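Local coordinates for protein Ac-ASP-7 (Ancylostoma caninum, PDB 3S6S) that is of unknown function but belongs to the SCP/TAPS family of secreted pathogenesis-related proteins and probably takes part in the interplay between hookworm and host, at residues Met47-Arg61 with Val109-Gly121. Numbering follows the deposited sequence.
Sequences MYGLVYDCGLEEEAR and VVYPKATRFGCSG
The hydroxyl of Y52 is gripped twice. The OH of Y52 accepts a nearly straight bond from the backbone N of C119 (3.1 Å) and donates to OE1 of E57 (2.5 Å). The carboxylate oxygen lies in the plane of the ring, at its edge. These two bonds hold the phenol end in place, and the packing round the ring limits its turning. CG of Y52 is anti to the backbone N (chi1 -163°), which lays the ring along strand 116-121. One ring face rests on CA of G118 in a CH-pi contact. The ring edge points at the face of F117 in a T-shaped pair, with planes at 75°. L50 covers a face of F117 with CD1, and its CD2 packs on CB of A114, 3.6 Å away.

Strand 51-53 runs parallel to strand 116-121 inside the mixed sheet of the alpha-beta-alpha sandwich known from the SCP/TAPS family. V51 N donates to T115 O, F117 N to V51 O, and D53 N to F117 O. At D53 the chain turns from strand into helix 54-61. D53 is the N-cap: OD1 accepts from L56 N at 3.1 Å and, weakly, from G55 N. OD2 of D53 forms a salt bridge with NH1 of R116 at 2.7 Å. NH1 approaches from above the carboxylate plane, while OD2 lies near the guanidinium plane.

Helix 54-61 then rides over the strand. L56 sets CD1 against CA of F117. CB of A60 lies 3.7 Å from N of S120, and the same methyl also touches V137 and V139 of strand 133-140. A water joins OE2 of E57 to OG of S120. Disulfides tie C54 to C12 and C119 to C138. Ahead of both strands, SD of M47 sits 3.6 Å from CA of P112.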
ATOM      1  N   MET A  47       1.030 -12.030  -6.369  1.00 35.43           N
ATOM      2  CA  MET A  47       0.937 -10.763  -5.670  1.00 33.72           C
ATOM      3  C   MET A  47       0.251  -9.738  -6.570  1.00 36.17           C
ATOM      4  O   MET A  47       0.483  -9.708  -7.780  1.00 37.25           O
ATOM      5  CB  MET A  47       2.332 -10.296  -5.253  1.00 33.17           C
ATOM      6  CG  MET A  47       2.377  -8.952  -4.521  1.00 34.32           C
ATOM      7  SD  MET A  47       1.854  -8.999  -2.793  1.00 30.79           S
ATOM      8  CE  MET A  47       3.170  -9.980  -2.051  1.00 31.19           C
ATOM      9  N   TYR A  48      -0.619  -8.922  -5.985  1.00 33.61           N
ATOM     10  CA  TYR A  48      -1.222  -7.819  -6.721  1.00 32.44           C
ATOM     11  C   TYR A  48      -0.484  -6.561  -6.375  1.00 30.25           C
ATOM     12  O   TYR A  48      -0.156  -6.353  -5.219  1.00 31.62           O
ATOM     13  CB  TYR A  48      -2.707  -7.676  -6.383  1.00 29.81           C
ATOM     14  CG  TYR A  48      -3.554  -8.557  -7.262  1.00 33.59           C
ATOM     15  CD1 TYR A  48      -3.464  -9.943  -7.162  1.00 34.62           C
ATOM     16  CD2 TYR A  48      -4.408  -8.014  -8.226  1.00 31.71           C
ATOM     17  CE1 TYR A  48      -4.206 -10.766  -7.969  1.00 35.45           C
ATOM     18  CE2 TYR A  48      -5.162  -8.837  -9.046  1.00 32.80           C
ATOM     19  CZ  TYR A  48      -5.051 -10.220  -8.907  1.00 35.03           C
ATOM     20  OH  TYR A  48      -5.775 -11.067  -9.698  1.00 36.50           O
ATOM     21  N   GLY A  49      -0.181  -5.740  -7.373  1.00 29.58           N
ATOM     22  CA  GLY A  49       0.355  -4.421  -7.098  1.00 26.67           C
ATOM     23  C   GLY A  49      -0.785  -3.610  -6.498  1.00 28.74           C
ATOM     24  O   GLY A  49      -1.951  -3.910  -6.737  1.00 28.96           O
ATOM     25  N   LEU A  50      -0.479  -2.597  -5.705  1.00 24.37           N
ATOM     26  CA  LEU A  50      -1.544  -1.748  -5.226  1.00 22.81           C
ATOM     27  C   LEU A  50      -1.733  -0.588  -6.193  1.00 24.92           C
ATOM     28  O   LEU A  50      -0.805   0.172  -6.482  1.00 22.86           O
ATOM     29  CB  LEU A  50      -1.240  -1.222  -3.829  1.00 24.17           C
ATOM     30  CG  LEU A  50      -0.999  -2.229  -2.707  1.00 23.18           C
ATOM     31  CD1 LEU A  50      -0.601  -1.483  -1.452  1.00 23.00           C
ATOM     32  CD2 LEU A  50      -2.242  -3.070  -2.452  1.00 25.35           C
ATOM     33  N   VAL A  51      -2.946  -0.449  -6.699  1.00 27.43           N
ATOM     34  CA  VAL A  51      -3.283   0.735  -7.451  1.00 27.70           C
ATOM     35  C   VAL A  51      -3.416   1.916  -6.498  1.00 26.30           C
ATOM     36  O   VAL A  51      -4.147   1.838  -5.521  1.00 25.37           O
ATOM     37  CB  VAL A  51      -4.593   0.534  -8.212  1.00 26.48           C
ATOM     38  CG1 VAL A  51      -5.108   1.862  -8.721  1.00 25.89           C
ATOM     39  CG2 VAL A  51      -4.385  -0.471  -9.336  1.00 25.52           C
ATOM     40  N   TYR A  52      -2.690   2.998  -6.777  1.00 30.05           N
ATOM     41  CA  TYR A  52      -2.854   4.236  -6.028  1.00 27.23           C
ATOM     42  C   TYR A  52      -4.162   4.924  -6.404  1.00 29.87           C
ATOM     43  O   TYR A  52      -4.393   5.255  -7.566  1.00 32.87           O
ATOM     44  CB  TYR A  52      -1.669   5.207  -6.195  1.00 33.26           C
ATOM     45  CG  TYR A  52      -1.705   6.238  -5.086  1.00 28.29           C
ATOM     46  CD1 TYR A  52      -0.974   6.048  -3.921  1.00 23.80           C
ATOM     47  CD2 TYR A  52      -2.542   7.347  -5.169  1.00 26.89           C
ATOM     48  CE1 TYR A  52      -1.042   6.953  -2.883  1.00 28.47           C
ATOM     49  CE2 TYR A  52      -2.618   8.266  -4.138  1.00 26.88           C
ATOM     50  CZ  TYR A  52      -1.868   8.064  -2.995  1.00 30.21           C
ATOM     51  OH  TYR A  52      -1.944   8.970  -1.961  1.00 32.26           O
ATOM     52  N   ASP A  53      -5.008   5.138  -5.404  1.00 27.16           N
ATOM     53  CA  ASP A  53      -6.390   5.537  -5.631  1.00 28.33           C
ATOM     54  C   ASP A  53      -6.701   6.810  -4.851  1.00 28.85           C
ATOM     55  O   ASP A  53      -6.773   6.785  -3.615  1.00 27.16           O
ATOM     56  CB  ASP A  53      -7.319   4.398  -5.200  1.00 27.73           C
ATOM     57  CG  ASP A  53      -8.806   4.724  -5.370  1.00 32.49           C
ATOM     58  OD1 ASP A  53      -9.237   5.889  -5.202  1.00 29.27           O
ATOM     59  OD2 ASP A  53      -9.566   3.774  -5.655  1.00 38.54           O
ATOM     60  N   CYS A  54      -6.903   7.906  -5.587  1.00 28.14           N
ATOM     61  CA  CYS A  54      -7.148   9.224  -5.006  1.00 28.55           C
ATOM     62  C   CYS A  54      -8.378   9.245  -4.123  1.00 28.71           C
ATOM     63  O   CYS A  54      -8.424   9.995  -3.148  1.00 28.04           O
ATOM     64  CB  CYS A  54      -7.296  10.291  -6.090  1.00 32.18           C
ATOM     65  SG  CYS A  54      -5.916  10.397  -7.252  1.00 32.13           S
ATOM     66  N   GLY A  55      -9.374   8.441  -4.478  1.00 27.89           N
ATOM     67  CA  GLY A  55     -10.554   8.267  -3.652  1.00 26.46           C
ATOM     68  C   GLY A  55     -10.186   7.732  -2.284  1.00 27.82           C
ATOM     69  O   GLY A  55     -10.637   8.258  -1.265  1.00 30.21           O
ATOM     70  N   LEU A  56      -9.349   6.699  -2.251  1.00 24.72           N
ATOM     71  CA  LEU A  56      -8.881   6.172  -0.976  1.00 28.45           C
ATOM     72  C   LEU A  56      -7.907   7.123  -0.273  1.00 27.67           C
ATOM     73  O   LEU A  56      -7.806   7.099   0.949  1.00 25.27           O
ATOM     74  CB  LEU A  56      -8.249   4.789  -1.127  1.00 25.69           C
ATOM     75  CG  LEU A  56      -9.186   3.679  -1.585  1.00 29.37           C
ATOM     76  CD1 LEU A  56      -8.428   2.370  -1.701  1.00 23.79           C
ATOM     77  CD2 LEU A  56     -10.373   3.559  -0.626  1.00 31.41           C
ATOM     78  N   GLU A  57      -7.193   7.959  -1.026  1.00 25.64           N
ATOM     79  CA  GLU A  57      -6.389   8.974  -0.363  1.00 27.06           C
ATOM     80  C   GLU A  57      -7.293   9.964   0.381  1.00 26.64           C
ATOM     81  O   GLU A  57      -6.997  10.366   1.499  1.00 31.88           O
ATOM     82  CB  GLU A  57      -5.458   9.715  -1.314  1.00 26.99           C
ATOM     83  CG  GLU A  57      -5.074  11.075  -0.744  1.00 28.13           C
ATOM     84  CD  GLU A  57      -3.927  11.765  -1.473  1.00 31.75           C
ATOM     85  OE1 GLU A  57      -3.226  11.113  -2.283  1.00 25.21           O
ATOM     86  OE2 GLU A  57      -3.734  12.969  -1.210  1.00 28.77           O
ATOM     87  N   GLU A  58      -8.406  10.329  -0.237  1.00 23.42           N
ATOM     88  CA  GLU A  58      -9.395  11.161   0.402  1.00 26.66           C
ATOM     89  C   GLU A  58     -10.024  10.466   1.634  1.00 31.58           C
ATOM     90  O   GLU A  58     -10.341  11.120   2.636  1.00 27.34           O
ATOM     91  CB  GLU A  58     -10.455  11.582  -0.620  1.00 26.81           C
ATOM     92  CG  GLU A  58     -11.636  12.392  -0.074  1.00 32.04           C
ATOM     93  CD  GLU A  58     -11.245  13.576   0.829  1.00 36.86           C
ATOM     94  OE1 GLU A  58     -12.082  13.957   1.691  1.00 34.45           O
ATOM     95  OE2 GLU A  58     -10.125  14.123   0.684  1.00 33.29           O
ATOM     96  N   GLU A  59     -10.198   9.149   1.573  1.00 27.37           N
ATOM     97  CA  GLU A  59     -10.679   8.449   2.758  1.00 28.23           C
ATOM     98  C   GLU A  59      -9.606   8.499   3.848  1.00 25.33           C
ATOM     99  O   GLU A  59      -9.905   8.690   5.020  1.00 23.80           O
ATOM    100  CB  GLU A  59     -11.094   7.000   2.456  1.00 30.58           C
ATOM    101  CG  GLU A  59     -12.154   6.831   1.348  1.00 29.04           C
ATOM    102  CD  GLU A  59     -12.718   5.412   1.304  1.00 34.65           C
ATOM    103  OE1 GLU A  59     -13.634   5.153   0.491  1.00 36.79           O
ATOM    104  OE2 GLU A  59     -12.251   4.560   2.100  1.00 28.62           O
ATOM    105  N   ALA A  60      -8.348   8.370   3.455  1.00 25.76           N
ATOM    106  CA  ALA A  60      -7.277   8.476   4.435  1.00 27.32           C
ATOM    107  C   ALA A  60      -7.296   9.856   5.106  1.00 28.85           C
ATOM    108  O   ALA A  60      -7.087   9.962   6.321  1.00 25.38           O
ATOM    109  CB  ALA A  60      -5.930   8.184   3.804  1.00 23.98           C
ATOM    110  N   ARG A  61      -7.566  10.901   4.320  1.00 26.38           N
ATOM    111  CA  ARG A  61      -7.674  12.250   4.859  1.00 24.43           C
ATOM    112  C   ARG A  61      -8.828  12.345   5.857  1.00 29.06           C
ATOM    113  O   ARG A  61      -8.713  13.023   6.877  1.00 30.73           O
ATOM    114  CB  ARG A  61      -7.854  13.284   3.747  1.00 27.92           C
ATOM    115  CG  ARG A  61      -7.730  14.741   4.234  1.00 32.31           C
ATOM    116  CD  ARG A  61      -8.175  15.805   3.197  1.00 32.25           C
ATOM    117  NE  ARG A  61      -9.615  15.754   2.926  1.00 37.41           N
ATOM    118  CZ  ARG A  61     -10.572  16.164   3.771  1.00 46.49           C
ATOM    119  NH1 ARG A  61     -10.255  16.673   4.965  1.00 46.87           N
ATOM    120  NH2 ARG A  61     -11.859  16.063   3.433  1.00 32.54           N
ATOM    121  N   VAL A 109       0.474  -3.851   4.518  1.00 26.31           N
ATOM    122  CA  VAL A 109       1.272  -3.375   3.394  1.00 24.98           C
ATOM    123  C   VAL A 109       1.496  -4.468   2.357  1.00 26.77           C
ATOM    124  O   VAL A 109       1.534  -4.233   1.147  1.00 26.27           O
ATOM    125  CB  VAL A 109       2.652  -2.914   3.903  1.00 25.42           C
ATOM    126  CG1 VAL A 109       3.616  -2.644   2.737  1.00 24.08           C
ATOM    127  CG2 VAL A 109       2.486  -1.687   4.799  1.00 23.26           C
ATOM    128  N   VAL A 110       1.579  -5.683   2.856  1.00 26.11           N
ATOM    129  CA  VAL A 110       2.181  -6.785   2.133  1.00 28.78           C
ATOM    130  C   VAL A 110       1.156  -7.874   1.728  1.00 29.58           C
ATOM    131  O   VAL A 110       1.490  -8.810   1.005  1.00 32.05           O
ATOM    132  CB  VAL A 110       3.354  -7.303   3.019  1.00 31.29           C
ATOM    133  CG1 VAL A 110       3.297  -8.794   3.288  1.00 30.90           C
ATOM    134  CG2 VAL A 110       4.686  -6.811   2.473  1.00 26.98           C
ATOM    135  N   TYR A 111      -0.091  -7.701   2.181  1.00 25.36           N
ATOM    136  CA  TYR A 111      -1.214  -8.604   1.930  1.00 28.13           C
ATOM    137  C   TYR A 111      -1.496  -8.741   0.437  1.00 31.67           C
ATOM    138  O   TYR A 111      -1.944  -7.788  -0.194  1.00 28.88           O
ATOM    139  CB  TYR A 111      -2.463  -8.045   2.629  1.00 26.14           C
ATOM    140  CG  TYR A 111      -3.712  -8.891   2.533  1.00 26.50           C
ATOM    141  CD1 TYR A 111      -4.965  -8.301   2.490  1.00 29.18           C
ATOM    142  CD2 TYR A 111      -3.643 -10.282   2.519  1.00 29.25           C
ATOM    143  CE1 TYR A 111      -6.119  -9.073   2.415  1.00 31.01           C
ATOM    144  CE2 TYR A 111      -4.781 -11.056   2.437  1.00 25.61           C
ATOM    145  CZ  TYR A 111      -6.014 -10.448   2.383  1.00 31.45           C
ATOM    146  OH  TYR A 111      -7.153 -11.218   2.316  1.00 34.22           O
ATOM    147  N   PRO A 112      -1.251  -9.937  -0.131  1.00 33.91           N
ATOM    148  CA  PRO A 112      -1.316 -10.144  -1.590  1.00 28.58           C
ATOM    149  C   PRO A 112      -2.683  -9.884  -2.222  1.00 28.18           C
ATOM    150  O   PRO A 112      -2.745  -9.723  -3.434  1.00 31.74           O
ATOM    151  CB  PRO A 112      -0.925 -11.616  -1.753  1.00 30.75           C
ATOM    152  CG  PRO A 112      -0.128 -11.934  -0.522  1.00 32.51           C
ATOM    153  CD  PRO A 112      -0.773 -11.136   0.576  1.00 30.02           C
ATOM    154  N   LYS A 113      -3.748  -9.804  -1.426  1.00 30.02           N
ATOM    155  CA  LYS A 113      -5.095  -9.652  -1.983  1.00 30.22           C
ATOM    156  C   LYS A 113      -5.664  -8.239  -1.872  1.00 30.67           C
ATOM    157  O   LYS A 113      -6.782  -7.974  -2.322  1.00 27.70           O
ATOM    158  CB  LYS A 113      -6.053 -10.679  -1.380  1.00 31.58           C
ATOM    159  CG  LYS A 113      -5.632 -12.104  -1.689  1.00 34.75           C
ATOM    160  CD  LYS A 113      -6.551 -13.165  -1.080  1.00 33.59           C
ATOM    161  CE  LYS A 113      -6.076 -14.563  -1.514  1.00 29.43           C
ATOM    162  NZ  LYS A 113      -6.856 -15.642  -0.865  1.00 36.90           N
ATOM    163  N   ALA A 114      -4.906  -7.332  -1.265  1.00 28.41           N
ATOM    164  CA  ALA A 114      -5.214  -5.913  -1.400  1.00 28.89           C
ATOM    165  C   ALA A 114      -4.867  -5.511  -2.835  1.00 24.80           C
ATOM    166  O   ALA A 114      -3.915  -6.029  -3.401  1.00 27.59           O
ATOM    167  CB  ALA A 114      -4.422  -5.081  -0.377  1.00 24.10           C
ATOM    168  N   THR A 115      -5.636  -4.604  -3.427  1.00 23.57           N
ATOM    169  CA  THR A 115      -5.421  -4.226  -4.823  1.00 22.17           C
ATOM    170  C   THR A 115      -5.361  -2.725  -5.052  1.00 27.21           C
ATOM    171  O   THR A 115      -5.000  -2.277  -6.152  1.00 27.05           O
ATOM    172  CB  THR A 115      -6.527  -4.765  -5.749  1.00 25.21           C
ATOM    173  OG1 THR A 115      -7.720  -3.994  -5.578  1.00 22.23           O
ATOM    174  CG2 THR A 115      -6.796  -6.234  -5.492  1.00 25.42           C
ATOM    175  N   ARG A 116      -5.746  -1.946  -4.039  1.00 23.39           N
ATOM    176  CA  ARG A 116      -5.621  -0.502  -4.121  1.00 26.06           C
ATOM    177  C   ARG A 116      -5.549   0.151  -2.752  1.00 26.42           C
ATOM    178  O   ARG A 116      -5.993  -0.426  -1.750  1.00 27.34           O
ATOM    179  CB  ARG A 116      -6.715   0.131  -4.999  1.00 28.70           C
ATOM    180  CG  ARG A 116      -8.124  -0.253  -4.666  1.00 30.15           C
ATOM    181  CD  ARG A 116      -9.106   0.619  -5.446  1.00 31.31           C
ATOM    182  NE  ARG A 116      -9.498   0.032  -6.723  1.00 36.08           N
ATOM    183  CZ  ARG A 116      -9.809   0.743  -7.810  1.00 40.36           C
ATOM    184  NH1 ARG A 116      -9.760   2.074  -7.778  1.00 31.64           N
ATOM    185  NH2 ARG A 116     -10.152   0.127  -8.935  1.00 37.26           N
ATOM    186  N   PHE A 117      -4.955   1.345  -2.726  1.00 20.88           N
ATOM    187  CA  PHE A 117      -4.771   2.106  -1.509  1.00 22.25           C
ATOM    188  C   PHE A 117      -4.558   3.574  -1.848  1.00 25.47           C
ATOM    189  O   PHE A 117      -4.297   3.919  -2.992  1.00 28.03           O
ATOM    190  CB  PHE A 117      -3.568   1.581  -0.709  1.00 22.30           C
ATOM    191  CG  PHE A 117      -2.216   2.052  -1.224  1.00 25.04           C
ATOM    192  CD1 PHE A 117      -1.895   1.990  -2.576  1.00 27.33           C
ATOM    193  CD2 PHE A 117      -1.262   2.548  -0.347  1.00 26.21           C
ATOM    194  CE1 PHE A 117      -0.638   2.401  -3.032  1.00 23.91           C
ATOM    195  CE2 PHE A 117      -0.012   2.970  -0.799  1.00 21.91           C
ATOM    196  CZ  PHE A 117       0.298   2.897  -2.144  1.00 24.33           C
ATOM    197  N   GLY A 118      -4.653   4.419  -0.831  1.00 23.18           N
ATOM    198  CA  GLY A 118      -4.296   5.814  -0.921  1.00 23.74           C
ATOM    199  C   GLY A 118      -3.869   6.307   0.455  1.00 26.16           C
ATOM    200  O   GLY A 118      -4.262   5.731   1.476  1.00 22.73           O
ATOM    201  N   CYS A 119      -3.056   7.365   0.492  1.00 24.96           N
ATOM    202  CA  CYS A 119      -2.562   7.876   1.768  1.00 27.86           C
ATOM    203  C   CYS A 119      -2.696   9.384   1.859  1.00 28.69           C
ATOM    204  O   CYS A 119      -2.768  10.083   0.853  1.00 27.93           O
ATOM    205  CB  CYS A 119      -1.100   7.480   1.981  1.00 24.44           C
ATOM    206  SG  CYS A 119      -0.745   5.760   1.571  1.00 27.86           S
ATOM    207  N   SER A 120      -2.725   9.882   3.080  1.00 26.10           N
ATOM    208  CA  SER A 120      -2.734  11.311   3.290  1.00 28.84           C
ATOM    209  C   SER A 120      -1.939  11.591   4.539  1.00 28.78           C
ATOM    210  O   SER A 120      -1.780  10.715   5.389  1.00 29.64           O
ATOM    211  CB  SER A 120      -4.164  11.824   3.434  1.00 29.75           C
ATOM    212  OG  SER A 120      -4.164  13.222   3.645  1.00 28.69           O
ATOM    213  N   GLY A 121      -1.420  12.805   4.653  1.00 33.39           N
ATOM    214  CA  GLY A 121      -0.661  13.185   5.835  1.00 34.33           C
ATOM    215  C   GLY A 121      -0.964  14.593   6.298  1.00 37.39           C
ATOM    216  O   GLY A 121      -1.589  15.374   5.585  1.00 40.84           O
TER
HETATM  217  O   HOH W   1      -4.954  13.974   0.895  1.00 31.30           O